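Local atomic coordinates of endoglucanase A (PDB entry 3IK2), a protein that acts as an endo-1,4-beta-glucanase of glycoside hydrolase family 44, probably cutting internal beta-1,4 linkages in cellulose and related glucans. Residues T85-K90 / S99-Q104; L139-D144 / F155-V160. All blocks are in the same frame, centred on the assembly; numbering follows the deposited sequence.

Contact 1 (T85-K90 / S99-Q104)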
loop_
_atom_site.group_PDB
_atom_site.type_symbol
_atom_site.label_atom_id
_atom_site.label_comp_id
_atom_site.label_asym_id
_atom_site.label_seq_id
_atom_site.Cartn_x
_atom_site.Cartn_y
_atom_site.Cartn_z
ATOM N N THR A 85 1.755 19.624 5.298
ATOM C CA THR A 85 1.885 19.824 6.735
ATOM C C THR A 85 0.577 19.508 7.500
ATOM O O THR A 85 0.611 18.906 8.574
ATOM C CB THR A 85 2.608 21.166 7.108
ATOM O OG1 THR A 85 1.814 22.295 6.737
ATOM C CG2 THR A 85 3.970 21.260 6.383
ATOM N N ALA A 86 -0.583 19.812 6.928
ATOM C CA ALA A 86 -1.832 19.364 7.567
ATOM C C ALA A 86 -1.829 17.824 7.642
ATOM O O ALA A 86 -2.101 17.247 8.694
ATOM C CB ALA A 86 -3.065 19.871 6.807
ATOM N N PHE A 87 -1.516 17.186 6.510
ATOM C CA PHE A 87 -1.383 15.727 6.434
ATOM C C PHE A 87 -0.422 15.134 7.485
ATOM O O PHE A 87 -0.826 14.297 8.293
ATOM C CB PHE A 87 -1.004 15.271 5.017
ATOM C CG PHE A 87 -0.798 13.793 4.905
ATOM C CD1 PHE A 87 -1.878 12.939 4.791
ATOM C CD2 PHE A 87 0.499 13.249 4.901
ATOM C CE1 PHE A 87 -1.677 11.558 4.701
ATOM C CE2 PHE A 87 0.698 11.858 4.822
ATOM C CZ PHE A 87 -0.396 11.029 4.719
ATOM N N HIS A 88 0.841 15.548 7.480
ATOM C CA HIS A 88 1.803 14.962 8.436
ATOM C C HIS A 88 1.524 15.333 9.891
ATOM O O HIS A 88 1.807 14.548 10.793
ATOM C CB HIS A 88 3.263 15.262 8.077
ATOM C CG HIS A 88 4.248 14.510 8.935
ATOM N ND1 HIS A 88 4.237 13.138 9.051
ATOM C CD2 HIS A 88 5.272 14.940 9.709
ATOM C CE1 HIS A 88 5.193 12.756 9.878
ATOM N NE2 HIS A 88 5.847 13.832 10.280
ATOM N N ASP A 89 0.977 16.524 10.114
ATOM C CA ASP A 89 0.527 16.924 11.457
ATOM C C ASP A 89 -0.524 15.963 12.011
ATOM O O ASP A 89 -0.508 15.655 13.212
ATOM C CB ASP A 89 -0.081 18.332 11.430
ATOM C CG ASP A 89 0.955 19.421 11.418
ATOM O OD1 ASP A 89 2.168 19.125 11.469
ATOM O OD2 ASP A 89 0.557 20.595 11.330
ATOM N N LYS A 90 -1.451 15.530 11.139
ATOM C CA LYS A 90 -2.487 14.587 11.521
ATOM C C LYS A 90 -1.888 13.205 11.792
ATOM O O LYS A 90 -2.260 12.567 12.755
ATOM C CB LYS A 90 -3.591 14.534 10.465
ATOM C CG LYS A 90 -4.933 13.988 10.981
ATOM C CD LYS A 90 -5.990 14.033 9.842
ATOM C CE LYS A 90 -7.249 13.218 10.150
ATOM N NZ LYS A 90 -8.139 13.001 8.873
ATOM N N SER A 99 4.683 8.457 7.645
ATOM C CA SER A 99 4.025 9.203 6.558
ATOM C C SER A 99 4.784 8.975 5.258
ATOM O O SER A 99 5.992 9.210 5.213
ATOM C CB SER A 99 4.025 10.709 6.856
ATOM O OG SER A 99 3.132 11.011 7.908
ATOM N N LEU A 100 4.081 8.523 4.208
ATOM C CA LEU A 100 4.617 8.541 2.850
ATOM C C LEU A 100 4.020 9.753 2.109
ATOM O O LEU A 100 2.803 9.866 1.997
ATOM C CB LEU A 100 4.334 7.227 2.091
ATOM C CG LEU A 100 4.759 7.127 0.612
ATOM C CD1 LEU A 100 6.248 7.420 0.398
ATOM C CD2 LEU A 100 4.431 5.767 0.025
ATOM N N VAL A 101 4.885 10.666 1.662
ATOM C CA VAL A 101 4.445 11.853 0.906
ATOM C C VAL A 101 5.006 11.818 -0.523
ATOM O O VAL A 101 6.099 11.284 -0.738
ATOM C CB VAL A 101 4.790 13.210 1.646
ATOM C CG1 VAL A 101 4.339 13.149 3.130
ATOM C CG2 VAL A 101 6.301 13.578 1.559
ATOM N N THR A 102 4.265 12.388 -1.482
ATOM C CA THR A 102 4.659 12.344 -2.891
ATOM C C THR A 102 5.329 13.626 -3.415
ATOM O O THR A 102 4.847 14.733 -3.160
ATOM C CB THR A 102 3.465 11.994 -3.781
ATOM O OG1 THR A 102 2.912 10.751 -3.338
ATOM C CG2 THR A 102 3.898 11.815 -5.249
ATOM N N LEU A 103 6.437 13.437 -4.139
ATOM C CA LEU A 103 7.142 14.507 -4.896
ATOM C C LEU A 103 6.824 14.401 -6.395
ATOM O O LEU A 103 6.338 13.361 -6.869
ATOM C CB LEU A 103 8.661 14.466 -4.633
ATOM C CG LEU A 103 9.083 14.499 -3.157
ATOM C CD1 LEU A 103 10.584 14.300 -3.041
ATOM C CD2 LEU A 103 8.663 15.822 -2.448
ATOM N N GLN A 104 7.023 15.502 -7.117
ATOM C CA GLN A 104 6.524 15.641 -8.497
ATOM C C GLN A 104 7.661 15.392 -9.491
ATOM O O GLN A 104 8.785 15.830 -9.278
ATOM C CB GLN A 104 5.906 17.031 -8.727
ATOM C CG GLN A 104 4.613 17.303 -7.943
ATOM C CD GLN A 104 4.810 17.241 -6.418
ATOM O OE1 GLN A 104 5.718 17.857 -5.881
ATOM N NE2 GLN A 104 3.969 16.481 -5.730
#
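The helical segment carrying F87 and H88 runs nearly antiparallel to the strand that begins at S99, with short axes 170° apart and 9.4 Å at closest approach; the nearest CA atoms are those of H88 and S99, 6.5 Å apart. The contact joins the middle of helix 82-93 to the first three residues of strand 99-103.

Its polar element is the hydrogen bond between H88 ND1 and S99 OG, 2.7 Å long, in which either atom could be the donor. The hydroxyl meets the imidazole at its edge and in the ring plane. S99 CB points toward the helix, and its OG, beside the backbone N (chi1 -71°), ends between H88 and S91 OG, to which it is also hydrogen-bonded. Across the imidazole, NE2 bonds to K170 O, so both ring nitrogens are engaged; together with the edge-to-face packing of H88 and Y163, this should restrict rotation of the buried ring.

F87 supplies the apolar element. With CG anti to the backbone N (chi1 177°), its ring reaches the strand through CE2, which lies 4.0 Å from S99 OG, 4.0 Å from L100 O and 4.2 Å from V101 CG1. All three approach the ring obliquely. I37 of the preceding strand also packs on F87, whereas L100 directs CB away from the helix.

Backbone hydrogen bonds join L100 to R35 and I37, and V101 to G174 and S176, placing 99-103 between strands 34-37 and 174-177 of the parallel sheet. Strand 34-37, helix 82-93 and strand 99-103 therefore form a beta-alpha-beta crossover, the repeating element of the eight-stranded TIM barrel in this glycoside hydrolase, with F87 and H88 packed against the barrel's outer wall.

Contact 2 (L139-D144 / F155-V160). With CA (calcium ion), chain C; ACT (acetate ion), chain I.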
loop_
_atom_site.group_PDB
_atom_site.type_symbol
_atom_site.label_atom_id
_atom_site.label_comp_id
_atom_site.label_asym_id
_atom_site.label_seq_id
_atom_site.Cartn_x
_atom_site.Cartn_y
_atom_site.Cartn_z
ATOM N N LEU A 139 18.145 27.804 -0.900
ATOM C CA LEU A 139 16.791 27.362 -0.604
ATOM C C LEU A 139 16.119 28.405 0.304
ATOM O O LEU A 139 16.793 29.135 1.035
ATOM C CB LEU A 139 16.841 25.963 0.011
ATOM C CG LEU A 139 16.814 24.709 -0.915
ATOM C CD1 LEU A 139 17.241 24.923 -2.384
ATOM C CD2 LEU A 139 17.491 23.470 -0.297
ATOM N N SER A 140 14.797 28.519 0.187
ATOM C CA SER A 140 14.021 29.453 0.985
ATOM C C SER A 140 12.805 28.724 1.553
ATOM O O SER A 140 12.258 27.854 0.882
ATOM C CB SER A 140 13.552 30.631 0.126
ATOM O OG SER A 140 12.733 31.484 0.906
ATOM N N LEU A 141 12.395 29.086 2.774
ATOM C CA LEU A 141 11.140 28.591 3.367
ATOM C C LEU A 141 9.933 29.366 2.861
ATOM O O LEU A 141 8.792 29.011 3.145
ATOM C CB LEU A 141 11.185 28.638 4.898
ATOM C CG LEU A 141 12.337 27.813 5.507
ATOM C CD1 LEU A 141 12.542 28.092 7.042
ATOM C CD2 LEU A 141 12.160 26.306 5.203
ATOM N N THR A 142 10.204 30.430 2.118
ATOM C CA THR A 142 9.191 31.222 1.440
ATOM C C THR A 142 9.488 31.244 -0.089
ATOM O O THR A 142 9.993 32.249 -0.638
ATOM C CB THR A 142 9.208 32.637 1.987
ATOM O OG1 THR A 142 10.525 33.141 1.833
ATOM C CG2 THR A 142 8.874 32.651 3.453
ATOM N N PRO A 143 9.173 30.135 -0.788
ATOM C CA PRO A 143 9.503 30.073 -2.196
ATOM C C PRO A 143 8.741 31.136 -2.990
ATOM O O PRO A 143 7.631 31.537 -2.603
ATOM C CB PRO A 143 8.984 28.684 -2.602
ATOM C CG PRO A 143 7.903 28.410 -1.633
ATOM C CD PRO A 143 8.463 28.917 -0.355
ATOM N N ASP A 144 9.339 31.543 -4.107
ATOM C CA ASP A 144 8.767 32.550 -5.015
ATOM C C ASP A 144 7.642 31.972 -5.875
ATOM O O ASP A 144 7.851 31.138 -6.755
ATOM C CB ASP A 144 9.891 33.119 -5.911
ATOM C CG ASP A 144 9.428 34.247 -6.799
ATOM O OD1 ASP A 144 8.273 34.663 -6.683
ATOM O OD2 ASP A 144 10.235 34.733 -7.606
ATOM N N PHE A 155 11.305 22.083 -1.636
ATOM C CA PHE A 155 10.104 21.478 -1.052
ATOM C C PHE A 155 10.446 20.524 0.100
ATOM O O PHE A 155 9.863 20.623 1.195
ATOM C CB PHE A 155 9.345 20.757 -2.196
ATOM C CG PHE A 155 8.006 20.120 -1.802
ATOM C CD1 PHE A 155 7.392 20.374 -0.566
ATOM C CD2 PHE A 155 7.356 19.281 -2.710
ATOM C CE1 PHE A 155 6.134 19.748 -0.233
ATOM C CE2 PHE A 155 6.118 18.670 -2.394
ATOM C CZ PHE A 155 5.526 18.913 -1.140
ATOM N N VAL A 156 11.382 19.594 -0.132
ATOM C CA VAL A 156 11.725 18.598 0.870
ATOM C C VAL A 156 12.366 19.358 2.031
ATOM O O VAL A 156 12.036 19.121 3.201
ATOM C CB VAL A 156 12.719 17.534 0.306
ATOM C CG1 VAL A 156 13.052 16.486 1.355
ATOM C CG2 VAL A 156 12.137 16.834 -0.919
ATOM N N ASN A 157 13.244 20.298 1.687
ATOM C CA ASN A 157 13.927 21.135 2.666
ATOM C C ASN A 157 12.936 21.850 3.614
ATOM O O ASN A 157 13.179 21.920 4.795
ATOM C CB ASN A 157 14.844 22.164 1.974
ATOM C CG ASN A 157 15.658 22.982 2.975
ATOM O OD1 ASN A 157 16.655 22.493 3.532
ATOM N ND2 ASN A 157 15.237 24.229 3.216
ATOM N N TYR A 158 11.830 22.352 3.074
ATOM C CA TYR A 158 10.773 22.988 3.866
ATOM C C TYR A 158 10.191 21.990 4.867
ATOM O O TYR A 158 9.934 22.326 6.013
ATOM C CB TYR A 158 9.658 23.538 2.950
ATOM C CG TYR A 158 8.503 24.166 3.719
ATOM C CD1 TYR A 158 8.493 25.527 4.009
ATOM C CD2 TYR A 158 7.440 23.391 4.173
ATOM C CE1 TYR A 158 7.471 26.098 4.730
ATOM C CE2 TYR A 158 6.423 23.942 4.917
ATOM C CZ TYR A 158 6.439 25.297 5.184
ATOM O OH TYR A 158 5.410 25.849 5.895
ATOM N N LEU A 159 9.990 20.757 4.419
ATOM C CA LEU A 159 9.375 19.728 5.238
ATOM C C LEU A 159 10.302 19.284 6.364
ATOM O O LEU A 159 9.879 19.109 7.507
ATOM C CB LEU A 159 8.915 18.535 4.368
ATOM C CG LEU A 159 7.780 18.814 3.362
ATOM C CD1 LEU A 159 7.640 17.659 2.358
ATOM C CD2 LEU A 159 6.433 19.065 4.065
ATOM N N VAL A 160 11.575 19.108 6.036
ATOM C CA VAL A 160 12.589 18.693 7.008
ATOM C C VAL A 160 12.849 19.825 8.007
ATOM O O VAL A 160 13.083 19.587 9.198
ATOM C CB VAL A 160 13.892 18.245 6.296
ATOM C CG1 VAL A 160 15.068 18.067 7.308
ATOM C CG2 VAL A 160 13.622 16.954 5.542
HETATM CA CA CA C . 8.250 29.329 -7.952
HETATM C C ACT I . 16.467 26.931 5.223
HETATM O O ACT I . 16.764 25.722 5.315
HETATM O OXT ACT I . 16.403 27.418 4.063
HETATM C CH3 ACT I . 16.195 27.748 6.451
HETATM O O HOH W 1 12.699 25.186 1.671
HETATM O O HOH W 2 6.306 29.683 -9.339
HETATM O O HOH W 3 10.519 29.392 -7.442
#
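L139 touches N157 where the loop between strands 128-132 and 149-151 lies over helix 152-163 of the TIM-barrel domain; its segment 139-144 holds an ST turn and reaches a calcium site. The L139 side chain meets N157 through CD2, 3.7 Å from N157 CB. N157 points CB toward the loop, and its extended chi1 (-175°) places ND2 beside an acetate, to whose O it donates an almost straight bond (172°) at 3.0 Å; the acetate probably comes from the crystallisation liquor.

S140 joins the helix indirectly: water 1 donates to S140 O (2.8 Å) and accepts from N157 ND2 (3.1 Å). The S140 amide N is hydrogen-bonded to E154, one residue ahead of segment 155-160. S140 OG accepts from T142 N at 3.0 Å, which defines the ST turn.

At L141 the contact is mixed. Its CD2 packs 3.9 Å from Y158 CD1, while L141 O lies near the plane of the tyrosine ring at its edge, 3.6 Å from CE1. P143 then packs on W47 and E48. E48, D147 and S149 share the calcium ion with D144, which binds through its backbone O at 2.2 Å, alongside waters 2 and 3.

Overall arrangement
The two contacts follow one another around the barrel wall, their centres 14 Å apart. Contact 1 is buried: its touching residues join a helix to a barrel strand by a direct hydrogen bond and an aromatic ring. Contact 2, about 28 Å from the chain centre against 15 Å for contact 1, lies at the surface, where a loop meets helix 152-163 through leucine packing, water and a bound acetate, with no direct hydrogen bond. That helix lies between strands 99-103 and 174-177 in the chain, so the contacts belong to successive crossovers. They also touch directly: L103 CD1 packs 3.7 Å from V156 CG2, and T85 CG2 lies 3.9 Å from Y158 CE2.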